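PDB 2PPX: uncharacterized protein Atu1735 from Agrobacterium tumefaciens str., which is of unknown function but, as a member of the XRE-like helix-turn-helix family, probably binds DNA and may act as a transcriptional regulator. Local coordinates for the interface of chains A and B and the interface of chains A and C. Residues are numbered along the deposited sequence; one frame, centred on the assembly and turned at random. Chains: chain A/B/C, Uncharacterized protein Atu1735.

Contacts 1 and 3 are neighbouring parts of one two-fold interface between chains A and B. The centres of their C-alpha atoms are about 3 Å apart, and they share A:Leu57, A:Gly58 and B:Asp62. In both, the start of helix 57-64 of chain A meets the same helix of chain B, joined in contact 1 by B:Arg67 from the loop that follows. Contact 2, about 17 Å from either, joins chains A and C mainly by apolar packing of helices 72-83 and 85-92. Chain A therefore uses separate surfaces for its two partners, which would let two kinds of two-fold contact build the four-copy deposited assembly.

Contact 1: the interface of chains A and B. Residues chain A 57-58; chain B 62, 67.
The start of helix 57-64, the presumed recognition helix of the helix-turn-helix motif, is where A:Leu57 and A:Gly58 meet B:Asp62 and B:Arg67 of the partner chain. The backbone N of A:Gly58, an amide in the first helical turn, donates a hydrogen bond to the carboxylate oxygen OD1 of B:Asp62 at 2.7 Å. The bond is moderately bent, 144° at the hydrogen, and reaches OD1 on its syn side, 25° out of the carboxylate plane. Within chain B the same oxygen forms a salt bridge with the guanidinium NE of B:Arg67, 3.5 Å away. OD1 thus sits between a helix-start amide and a cationic group, both of which would favour a charged carboxylate.

Beside this polar centre, A:Leu57 and B:Arg67 run side by side and point the same way. The CD2 methyl of A:Leu57 lies over one face of the guanidinium, 3.8 Å above its plane and displaced toward the rim, with NH1 of B:Arg67 its nearest atom at 3.9 Å. While CD2 covers one face, NE points to the carboxylate; a turn about the CG-CD bond of B:Arg67 (chi3 -106°) bends the chain and helps to bring the guanidinium there. The patch ties the start of helix 57-64 of chain A to the later part of that helix and the following loop in chain B. Because it occupies the element expected to read DNA, this pairing may be a crystal contact or a form not engaged with DNA.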
loop_
_atom_site.group_PDB
_atom_site.type_symbol
_atom_site.label_atom_id
_atom_site.label_comp_id
_atom_site.label_asym_id
_atom_site.label_seq_id
_atom_site.Cartn_x
_atom_site.Cartn_y
_atom_site.Cartn_z
ATOM N N LEU A 57 -10.021 8.364 -3.857
ATOM C CA LEU A 57 -10.219 8.839 -5.212
ATOM C C LEU A 57 -8.895 9.019 -5.990
ATOM O O LEU A 57 -8.852 8.735 -7.164
ATOM C CB LEU A 57 -10.972 10.167 -5.149
ATOM C CG LEU A 57 -11.339 10.874 -6.437
ATOM C CD1 LEU A 57 -12.176 9.943 -7.411
ATOM C CD2 LEU A 57 -12.092 12.151 -6.071
ATOM N N GLY A 58 -7.852 9.519 -5.330
ATOM C CA GLY A 58 -6.561 9.718 -5.984
ATOM C C GLY A 58 -5.964 8.397 -6.419
ATOM O O GLY A 58 -5.513 8.267 -7.542
ATOM N N ASP B 62 -4.299 12.290 -2.434
ATOM C CA ASP B 62 -5.061 11.677 -1.335
ATOM C C ASP B 62 -4.452 12.046 0.020
ATOM O O ASP B 62 -5.189 12.360 0.950
ATOM C CB ASP B 62 -5.121 10.157 -1.423
ATOM C CG ASP B 62 -6.083 9.649 -2.473
ATOM O OD1 ASP B 62 -7.052 10.369 -2.867
ATOM O OD2 ASP B 62 -5.900 8.454 -2.859
ATOM N N ARG B 67 -7.585 12.039 2.390
ATOM C CA ARG B 67 -8.409 10.925 1.906
ATOM C C ARG B 67 -7.804 9.585 2.245
ATOM O O ARG B 67 -8.484 8.564 2.227
ATOM C CB ARG B 67 -8.643 11.044 0.408
ATOM C CG ARG B 67 -9.473 12.269 0.091
ATOM C CD ARG B 67 -10.055 12.088 -1.229
ATOM N NE ARG B 67 -9.429 12.890 -2.254
ATOM C CZ ARG B 67 -10.095 13.816 -2.954
ATOM N NH1 ARG B 67 -11.397 14.048 -2.727
ATOM N NH2 ARG B 67 -9.460 14.506 -3.892
#

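Contact 2: the interface of chains A and C. Residues chain A 53-54, 77, 88, 91-92; chain C 76, 80.
Apolar packing carries this patch, in which C:Ala76 and C:Ile80, one turn apart on helix 72-83, press against A:Tyr77, A:Thr88, A:Ala91 and A:Leu92. The CD1 methyl at the end of C:Ile80 enters between the CB of A:Ala91 and the CG2 of A:Thr88, each 3.7 Å away. The isoleucine crosses the side chains of A:Thr88, A:Leu92 and A:Tyr77 at about right angles, its CG1 lying 4.0 Å from ring atom CE1 of A:Tyr77. With CG2 of A:Thr88 anti to the backbone N, the threonine turns that methyl to the isoleucine. The CB of C:Ala76 meets the phenol end of A:Tyr77, 3.6 Å from OH, and also touches the CB of A:His54. CD2 of A:Leu92 lies 3.8 Å from the CA of C:Ala76.

A hydrogen bond within chain A steadies the receiving surface. The phenol OH of A:Tyr77 donates it, at 2.7 Å, to the backbone O of A:Tyr53, which lies at the ring edge. The donor is tilted 30° from the carbonyl plane. This bond links helix 72-83 to the end of helix 46-53 and helps to hold the ring whose phenol end C:Ala76 meets. Repeated by two-fold symmetry, the patch joins chains A and C in a possible dimer.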
loop_
_atom_site.group_PDB
_atom_site.type_symbol
_atom_site.label_atom_id
_atom_site.label_comp_id
_atom_site.label_asym_id
_atom_site.label_seq_id
_atom_site.Cartn_x
_atom_site.Cartn_y
_atom_site.Cartn_z
ATOM N N TYR A 53 -17.314 1.955 -3.098
ATOM C CA TYR A 53 -16.402 0.832 -2.849
ATOM C C TYR A 53 -15.211 1.119 -1.938
ATOM O O TYR A 53 -14.348 0.259 -1.770
ATOM C CB TYR A 53 -15.961 0.192 -4.187
ATOM C CG TYR A 53 -17.157 -0.376 -4.912
ATOM C CD1 TYR A 53 -17.861 -1.470 -4.387
ATOM C CD2 TYR A 53 -17.621 0.202 -6.097
ATOM C CE1 TYR A 53 -18.990 -1.983 -5.037
ATOM C CE2 TYR A 53 -18.746 -0.323 -6.778
ATOM C CZ TYR A 53 -19.426 -1.403 -6.214
ATOM O OH TYR A 53 -20.533 -1.926 -6.812
ATOM N N HIS A 54 -15.195 2.311 -1.329
ATOM C CA HIS A 54 -14.179 2.715 -0.349
ATOM C C HIS A 54 -12.755 2.643 -0.895
ATOM O O HIS A 54 -11.840 2.125 -0.244
ATOM C CB HIS A 54 -14.328 1.924 0.954
ATOM C CG HIS A 54 -15.689 2.048 1.582
ATOM N ND1 HIS A 54 -15.872 2.158 2.938
ATOM C CD2 HIS A 54 -16.920 2.145 1.031
ATOM C CE1 HIS A 54 -17.162 2.277 3.204
ATOM N NE2 HIS A 54 -17.822 2.272 2.064
ATOM N N TYR A 77 -10.023 -7.752 -4.335
ATOM C CA TYR A 77 -11.224 -6.951 -4.031
ATOM C C TYR A 77 -11.967 -6.505 -5.311
ATOM O O TYR A 77 -13.186 -6.574 -5.383
ATOM C CB TYR A 77 -10.810 -5.740 -3.173
ATOM C CG TYR A 77 -11.968 -4.830 -2.785
ATOM C CD1 TYR A 77 -13.211 -5.355 -2.417
ATOM C CD2 TYR A 77 -11.796 -3.449 -2.756
ATOM C CE1 TYR A 77 -14.254 -4.522 -2.072
ATOM C CE2 TYR A 77 -12.827 -2.601 -2.402
ATOM C CZ TYR A 77 -14.044 -3.135 -2.057
ATOM O OH TYR A 77 -15.076 -2.295 -1.732
ATOM N N THR A 88 -21.598 -6.442 -3.079
ATOM C CA THR A 88 -20.423 -5.809 -2.490
ATOM C C THR A 88 -20.774 -4.425 -1.922
ATOM O O THR A 88 -20.435 -4.116 -0.781
ATOM C CB THR A 88 -19.221 -5.753 -3.487
ATOM O OG1 THR A 88 -18.908 -7.086 -3.904
ATOM C CG2 THR A 88 -17.992 -5.143 -2.828
ATOM N N ALA A 91 -22.983 -4.757 1.214
ATOM C CA ALA A 91 -22.194 -5.217 2.370
ATOM C C ALA A 91 -21.423 -4.086 3.047
ATOM O O ALA A 91 -21.204 -4.115 4.261
ATOM C CB ALA A 91 -21.251 -6.330 1.955
ATOM N N LEU A 92 -21.012 -3.089 2.272
ATOM C CA LEU A 92 -20.264 -1.957 2.817
ATOM C C LEU A 92 -21.138 -0.885 3.469
ATOM O O LEU A 92 -20.614 -0.024 4.189
ATOM C CB LEU A 92 -19.356 -1.328 1.743
ATOM C CG LEU A 92 -18.256 -2.216 1.181
ATOM C CD1 LEU A 92 -17.540 -1.510 0.022
ATOM C CD2 LEU A 92 -17.261 -2.609 2.272
ATOM N N ALA C 76 -12.205 -2.503 3.392
ATOM C CA ALA C 76 -13.477 -2.759 2.689
ATOM C C ALA C 76 -13.528 -4.236 2.276
ATOM O O ALA C 76 -14.528 -4.923 2.471
ATOM C CB ALA C 76 -13.603 -1.848 1.493
ATOM N N ILE C 80 -16.076 -7.518 3.250
ATOM C CA ILE C 80 -16.797 -8.397 2.329
ATOM C C ILE C 80 -16.539 -9.846 2.664
ATOM O O ILE C 80 -17.463 -10.668 2.631
ATOM C CB ILE C 80 -16.409 -8.177 0.827
ATOM C CG1 ILE C 80 -16.494 -6.696 0.460
ATOM C CG2 ILE C 80 -17.311 -9.039 -0.057
ATOM C CD1 ILE C 80 -17.816 -6.081 0.730
#

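Contact 3: the interface of chains A and B. Residues chain A 56-59; chain B 58-59, 62.
B:Asp62 reaches across to A:Pro56 and A:Thr59, besides the A:Gly58 amide that holds its OD1. From CB the side chain leaves helix 57-64 of chain B with CG anti to its own carbonyl carbon (chi1 -76°), which aims the carboxylate at the start of the same helix in chain A. The carboxylate carbon CG packs against A:Pro56, 3.8 Å from ring atom CB. At the tip, OD2 accepts a hydrogen bond from the backbone N of A:Thr59 at 2.9 Å. The amide comes to the syn side of OD2, 35° out of the carboxylate plane, and the bond is bent to 141° at the hydrogen. OD2 also lies 3.3 Å from CB of A:Pro56.

With each oxygen taken by one of two successive amides, which helps to fix its rotation, the carboxylate caps the partner helix from across the interface, much as an N-cap aspartate would within one chain. The positive end of the helix dipole probably adds to the attraction. The side chain of A:Thr59 crosses that of B:Asp62 at about a right angle, with CB of A:Thr59 3.8 Å from OD2 of B:Asp62. Near the two-fold axis glycine allows the helices to come close: CA of A:Gly58 lies 3.6 Å from CA of B:Gly58.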
loop_
_atom_site.group_PDB
_atom_site.type_symbol
_atom_site.label_atom_id
_atom_site.label_comp_id
_atom_site.label_asym_id
_atom_site.label_seq_id
_atom_site.Cartn_x
_atom_site.Cartn_y
_atom_site.Cartn_z
ATOM N N PRO A 56 -9.892 5.237 -2.155
ATOM C CA PRO A 56 -9.613 6.696 -2.143
ATOM C C PRO A 56 -9.480 7.191 -3.596
ATOM O O PRO A 56 -9.004 6.471 -4.472
ATOM C CB PRO A 56 -8.279 6.804 -1.373
ATOM C CG PRO A 56 -8.217 5.538 -0.553
ATOM C CD PRO A 56 -8.872 4.462 -1.423
ATOM N N LEU A 57 -10.021 8.364 -3.857
ATOM C CA LEU A 57 -10.219 8.839 -5.212
ATOM C C LEU A 57 -8.895 9.019 -5.990
ATOM O O LEU A 57 -8.852 8.735 -7.164
ATOM C CB LEU A 57 -10.972 10.167 -5.149
ATOM C CG LEU A 57 -11.339 10.874 -6.437
ATOM C CD1 LEU A 57 -12.176 9.943 -7.411
ATOM C CD2 LEU A 57 -12.092 12.151 -6.071
ATOM N N GLY A 58 -7.852 9.519 -5.330
ATOM C CA GLY A 58 -6.561 9.718 -5.984
ATOM C C GLY A 58 -5.964 8.397 -6.419
ATOM O O GLY A 58 -5.513 8.267 -7.542
ATOM N N THR A 59 -5.983 7.404 -5.535
ATOM C CA THR A 59 -5.468 6.122 -5.951
ATOM C C THR A 59 -6.312 5.434 -7.065
ATOM O O THR A 59 -5.722 4.831 -7.968
ATOM C CB THR A 59 -5.055 5.231 -4.752
ATOM O OG1 THR A 59 -4.091 4.276 -5.198
ATOM C CG2 THR A 59 -6.251 4.527 -4.110
ATOM N N GLY B 58 -1.935 10.807 -7.755
ATOM C CA GLY B 58 -3.225 10.606 -7.100
ATOM C C GLY B 58 -3.045 10.313 -5.626
ATOM O O GLY B 58 -3.716 10.900 -4.797
ATOM N N THR B 59 -2.117 9.420 -5.295
ATOM C CA THR B 59 -1.894 9.168 -3.892
ATOM C C THR B 59 -1.305 10.386 -3.119
ATOM O O THR B 59 -1.716 10.616 -1.977
ATOM C CB THR B 59 -1.218 7.797 -3.635
ATOM O OG1 THR B 59 -1.520 7.377 -2.304
ATOM C CG2 THR B 59 0.295 7.844 -3.853
ATOM N N ASP B 62 -4.299 12.290 -2.434
ATOM C CA ASP B 62 -5.061 11.677 -1.335
ATOM C C ASP B 62 -4.452 12.046 0.020
ATOM O O ASP B 62 -5.189 12.360 0.950
ATOM C CB ASP B 62 -5.121 10.157 -1.423
ATOM C CG ASP B 62 -6.083 9.649 -2.473
ATOM O OD1 ASP B 62 -7.052 10.369 -2.867
ATOM O OD2 ASP B 62 -5.900 8.454 -2.859
#